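Long-range contact in DUF6844 domain-containing protein (Francisella tularensis subsp. tularensis, PDB 4QVR), which is of unknown function but probably carries a signal sequence, consistent with export from the cytoplasm, and belongs to the DUF6844 family: residues N72-V84 with L303-D315. Numbering follows the deposited sequence.
Sequences NLNNAISTDSKPV and LYKDKSGEDMMGD
Ser81 holds OG beside its own backbone N (chi1 -60°), and Asp315 holds its carboxylate beside its own backbone N (chi1 -67°), which brings Ser81 OG to Asp315 OD1 as donor of a hydrogen bond whose modelled length, 2.5 Å, is doubtfully short. This meeting joins the tail that leaves helix 67-78 to a capping-box turn: Ser308 stands at the N-cap of the brief helix 309-312, Ser308 N donates to Asp311 OD2, and Asp311 N returns a weak bond to Ser308 OG. The backbone of Ser81 is gripped twice. Its N donates to Asp311 O at 2.7 Å, in the carbonyl plane and on a lone pair, while its O accepts from Gly314 N at 2.8 Å, within the type I turn Met312-Asp315. Lys307 NZ also reaches Asp311 O, at 3.2 Å, from above the carbonyl plane, and bonds weakly to Asp315 OD2. Lys255, from strand 251-261, bonds Ser81 OG and Asp80 O, tying the tail to the three-stranded sheet.

Further out, Lys82 runs alongside Asp311 and bends at its last torsion, bringing NZ onto the syn side of OD1; a weaker salt bridge goes to Glu310 OE1. The carboxylates of Asp80 and Asp311 stack with their planes nearly parallel, an arrangement the Lys82 ammonium would probably ease. Pro83 CG rests on selenomethionine Met313 CB.

Beside Ile77 and Ser78, Leu303 divides its methyls, CD2 lying by Ser78 OG. Tyr304 crosses Ile77 at about a right angle, its hydroxyl bonded to Tyr333 of the four-stranded sheet, and Ile77 CG2 sits 3.6 Å from Leu303 CD1 and 3.4 Å from Tyr304 OH.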
# COMPACT_ATOMS: atom_id res chain seq x y z
N ASN A 72 -3.27 -0.05 -18.62
CA ASN A 72 -4.04 0.08 -17.37
C ASN A 72 -3.21 0.82 -16.34
O ASN A 72 -3.67 1.81 -15.76
CB ASN A 72 -4.42 -1.29 -16.79
CG ASN A 72 -5.26 -2.12 -17.74
OD1 ASN A 72 -5.14 -3.35 -17.77
ND2 ASN A 72 -6.10 -1.46 -18.52
N LEU A 73 -1.99 0.35 -16.11
CA LEU A 73 -1.11 0.98 -15.14
C LEU A 73 -0.66 2.36 -15.61
O LEU A 73 -0.61 3.29 -14.80
CB LEU A 73 0.08 0.07 -14.79
CG LEU A 73 -0.35 -1.27 -14.18
CD1 LEU A 73 0.86 -2.07 -13.73
CD2 LEU A 73 -1.30 -1.08 -13.02
N ASN A 74 -0.35 2.53 -16.90
CA ASN A 74 0.06 3.85 -17.41
C ASN A 74 -1.09 4.85 -17.42
O ASN A 74 -0.92 6.02 -17.07
CB ASN A 74 0.74 3.78 -18.79
CG ASN A 74 2.21 3.33 -18.72
OD1 ASN A 74 2.73 2.95 -17.67
ND2 ASN A 74 2.89 3.40 -19.86
N ASN A 75 -2.28 4.41 -17.80
CA ASN A 75 -3.43 5.33 -17.81
C ASN A 75 -3.83 5.77 -16.40
O ASN A 75 -4.32 6.90 -16.23
CB ASN A 75 -4.63 4.76 -18.56
CG ASN A 75 -4.37 4.61 -20.05
OD1 ASN A 75 -3.36 5.11 -20.57
ND2 ASN A 75 -5.27 3.92 -20.75
N ALA A 76 -3.64 4.89 -15.42
CA ALA A 76 -3.96 5.19 -14.03
C ALA A 76 -3.04 6.32 -13.53
O ALA A 76 -3.49 7.26 -12.86
CB ALA A 76 -3.83 3.95 -13.17
N ILE A 77 -1.76 6.23 -13.89
CA ILE A 77 -0.79 7.27 -13.56
C ILE A 77 -1.22 8.62 -14.17
O ILE A 77 -1.16 9.65 -13.49
CB ILE A 77 0.62 6.90 -14.08
CG1 ILE A 77 1.18 5.72 -13.28
CG2 ILE A 77 1.55 8.09 -13.97
CD1 ILE A 77 2.49 5.18 -13.82
N SER A 78 -1.68 8.60 -15.42
CA SER A 78 -2.07 9.83 -16.14
C SER A 78 -3.38 10.54 -15.74
O SER A 78 -3.58 11.70 -16.11
CB SER A 78 -2.14 9.54 -17.64
OG SER A 78 -0.89 9.07 -18.07
N THR A 79 -4.28 9.86 -15.03
CA THR A 79 -5.55 10.48 -14.61
C THR A 79 -5.31 11.61 -13.60
O THR A 79 -4.38 11.53 -12.81
CB THR A 79 -6.52 9.47 -13.95
OG1 THR A 79 -5.86 8.82 -12.85
CG2 THR A 79 -7.00 8.42 -14.94
N ASP A 80 -6.13 12.66 -13.66
CA ASP A 80 -6.02 13.78 -12.72
C ASP A 80 -6.34 13.29 -11.33
O ASP A 80 -7.13 12.36 -11.18
CB ASP A 80 -6.98 14.92 -13.09
CG ASP A 80 -6.49 15.74 -14.28
OD1 ASP A 80 -5.29 15.61 -14.65
OD2 ASP A 80 -7.29 16.54 -14.84
N SER A 81 -5.71 13.90 -10.32
CA SER A 81 -5.95 13.55 -8.91
C SER A 81 -6.18 14.81 -8.06
O SER A 81 -5.41 15.13 -7.12
CB SER A 81 -4.80 12.71 -8.34
OG SER A 81 -4.63 11.49 -9.06
N LYS A 82 -7.25 15.53 -8.38
CA LYS A 82 -7.64 16.74 -7.66
C LYS A 82 -8.24 16.38 -6.28
O LYS A 82 -8.78 15.29 -6.12
CB LYS A 82 -8.68 17.53 -8.48
CG LYS A 82 -8.19 18.05 -9.83
CD LYS A 82 -9.34 18.67 -10.62
CE LYS A 82 -8.90 19.15 -12.00
NZ LYS A 82 -7.93 20.27 -11.92
N PRO A 83 -8.14 17.27 -5.30
CA PRO A 83 -8.79 16.97 -4.04
C PRO A 83 -10.28 16.76 -4.28
O PRO A 83 -10.90 17.55 -4.99
CB PRO A 83 -8.58 18.25 -3.22
CG PRO A 83 -7.31 18.82 -3.76
CD PRO A 83 -7.39 18.54 -5.23
N VAL A 84 -10.84 15.71 -3.71
CA VAL A 84 -12.25 15.45 -3.92
C VAL A 84 -13.06 16.65 -3.47
O VAL A 84 -12.99 17.04 -2.31
CB VAL A 84 -12.73 14.22 -3.13
CG1 VAL A 84 -14.23 14.03 -3.33
CG2 VAL A 84 -11.95 12.97 -3.54
N LEU A 303 4.04 11.48 -19.01
CA LEU A 303 2.74 11.14 -18.38
C LEU A 303 2.25 12.27 -17.46
O LEU A 303 1.11 12.23 -17.01
CB LEU A 303 2.82 9.85 -17.55
CG LEU A 303 3.19 8.51 -18.19
CD1 LEU A 303 3.26 7.44 -17.10
CD2 LEU A 303 2.23 8.08 -19.30
N TYR A 304 3.14 13.21 -17.14
CA TYR A 304 2.82 14.38 -16.31
C TYR A 304 2.89 15.56 -17.23
O TYR A 304 3.65 16.50 -17.01
CB TYR A 304 3.79 14.52 -15.15
CG TYR A 304 3.63 13.36 -14.22
CD1 TYR A 304 2.49 13.24 -13.45
CD2 TYR A 304 4.59 12.37 -14.15
CE1 TYR A 304 2.30 12.16 -12.61
CE2 TYR A 304 4.41 11.28 -13.31
CZ TYR A 304 3.26 11.18 -12.54
OH TYR A 304 3.08 10.10 -11.69
N LYS A 305 2.07 15.47 -18.27
CA LYS A 305 1.99 16.44 -19.36
C LYS A 305 1.79 17.90 -18.95
O LYS A 305 2.78 18.64 -18.78
CB LYS A 305 0.87 15.99 -20.33
CG LYS A 305 1.07 16.32 -21.81
CD LYS A 305 1.03 17.79 -22.13
CE LYS A 305 1.20 18.01 -23.63
NZ LYS A 305 1.16 19.44 -24.02
N ASP A 306 0.55 18.34 -18.80
CA ASP A 306 0.28 19.62 -18.16
C ASP A 306 -0.53 19.35 -16.91
O ASP A 306 -1.52 20.02 -16.63
CB ASP A 306 -0.40 20.62 -19.11
CG ASP A 306 0.56 21.17 -20.17
OD1 ASP A 306 1.13 20.37 -20.93
OD2 ASP A 306 0.73 22.40 -20.24
N LYS A 307 -0.07 18.34 -16.15
CA LYS A 307 -0.72 17.96 -14.91
C LYS A 307 -0.29 19.03 -13.89
O LYS A 307 0.86 19.07 -13.46
CB LYS A 307 -0.32 16.52 -14.52
CG LYS A 307 -1.37 15.73 -13.72
CD LYS A 307 -1.08 14.22 -13.79
CE LYS A 307 -2.12 13.32 -13.11
NZ LYS A 307 -2.16 13.28 -11.60
N SER A 308 -1.22 19.93 -13.57
CA SER A 308 -0.98 21.00 -12.63
C SER A 308 -0.85 20.50 -11.19
O SER A 308 -1.15 19.35 -10.89
CB SER A 308 -2.16 21.97 -12.67
OG SER A 308 -3.28 21.36 -12.07
N GLY A 309 -0.44 21.40 -10.29
CA GLY A 309 -0.26 21.09 -8.88
C GLY A 309 -1.52 20.53 -8.24
O GLY A 309 -1.47 19.55 -7.50
N GLU A 310 -2.63 21.17 -8.53
CA GLU A 310 -3.91 20.74 -8.02
C GLU A 310 -4.19 19.31 -8.49
O GLU A 310 -4.69 18.51 -7.73
CB GLU A 310 -5.01 21.67 -8.52
CG GLU A 310 -6.38 21.36 -7.93
CD GLU A 310 -7.51 22.19 -8.52
OE1 GLU A 310 -7.34 22.77 -9.62
OE2 GLU A 310 -8.60 22.24 -7.91
N ASP A 311 -3.85 19.00 -9.74
CA ASP A 311 -4.07 17.66 -10.27
C ASP A 311 -3.24 16.60 -9.57
O ASP A 311 -3.53 15.43 -9.69
CB ASP A 311 -3.79 17.61 -11.78
CG ASP A 311 -4.73 18.50 -12.61
OD1 ASP A 311 -5.92 18.61 -12.23
OD2 ASP A 311 -4.28 19.08 -13.64
N MSE A 312 -2.20 17.01 -8.83
CA MSE A 312 -1.32 16.05 -8.17
C MSE A 312 -1.56 15.89 -6.71
O MSE A 312 -0.94 15.04 -6.07
CB MSE A 312 0.11 16.56 -8.22
CG MSE A 312 0.57 17.04 -9.58
SE MSE A 312 1.20 15.54 -10.67
CE MSE A 312 2.26 14.48 -9.40
N MSE A 313 -2.43 16.72 -6.15
CA MSE A 313 -2.64 16.73 -4.72
C MSE A 313 -3.10 15.44 -4.10
O MSE A 313 -2.83 15.17 -2.92
CB MSE A 313 -3.67 17.79 -4.36
CG MSE A 313 -3.07 19.18 -4.43
SE MSE A 313 -1.97 19.60 -2.82
CE MSE A 313 -3.51 20.04 -1.67
N GLY A 314 -3.79 14.62 -4.90
CA GLY A 314 -4.37 13.37 -4.41
C GLY A 314 -3.53 12.16 -4.59
O GLY A 314 -3.91 11.08 -4.15
N ASP A 315 -2.37 12.34 -5.22
CA ASP A 315 -1.42 11.29 -5.48
C ASP A 315 -0.47 11.00 -4.31
O ASP A 315 0.41 11.80 -3.96
CB ASP A 315 -0.59 11.65 -6.69
CG ASP A 315 -1.41 11.68 -7.99
OD1 ASP A 315 -2.40 10.91 -8.12
OD2 ASP A 315 -1.01 12.46 -8.92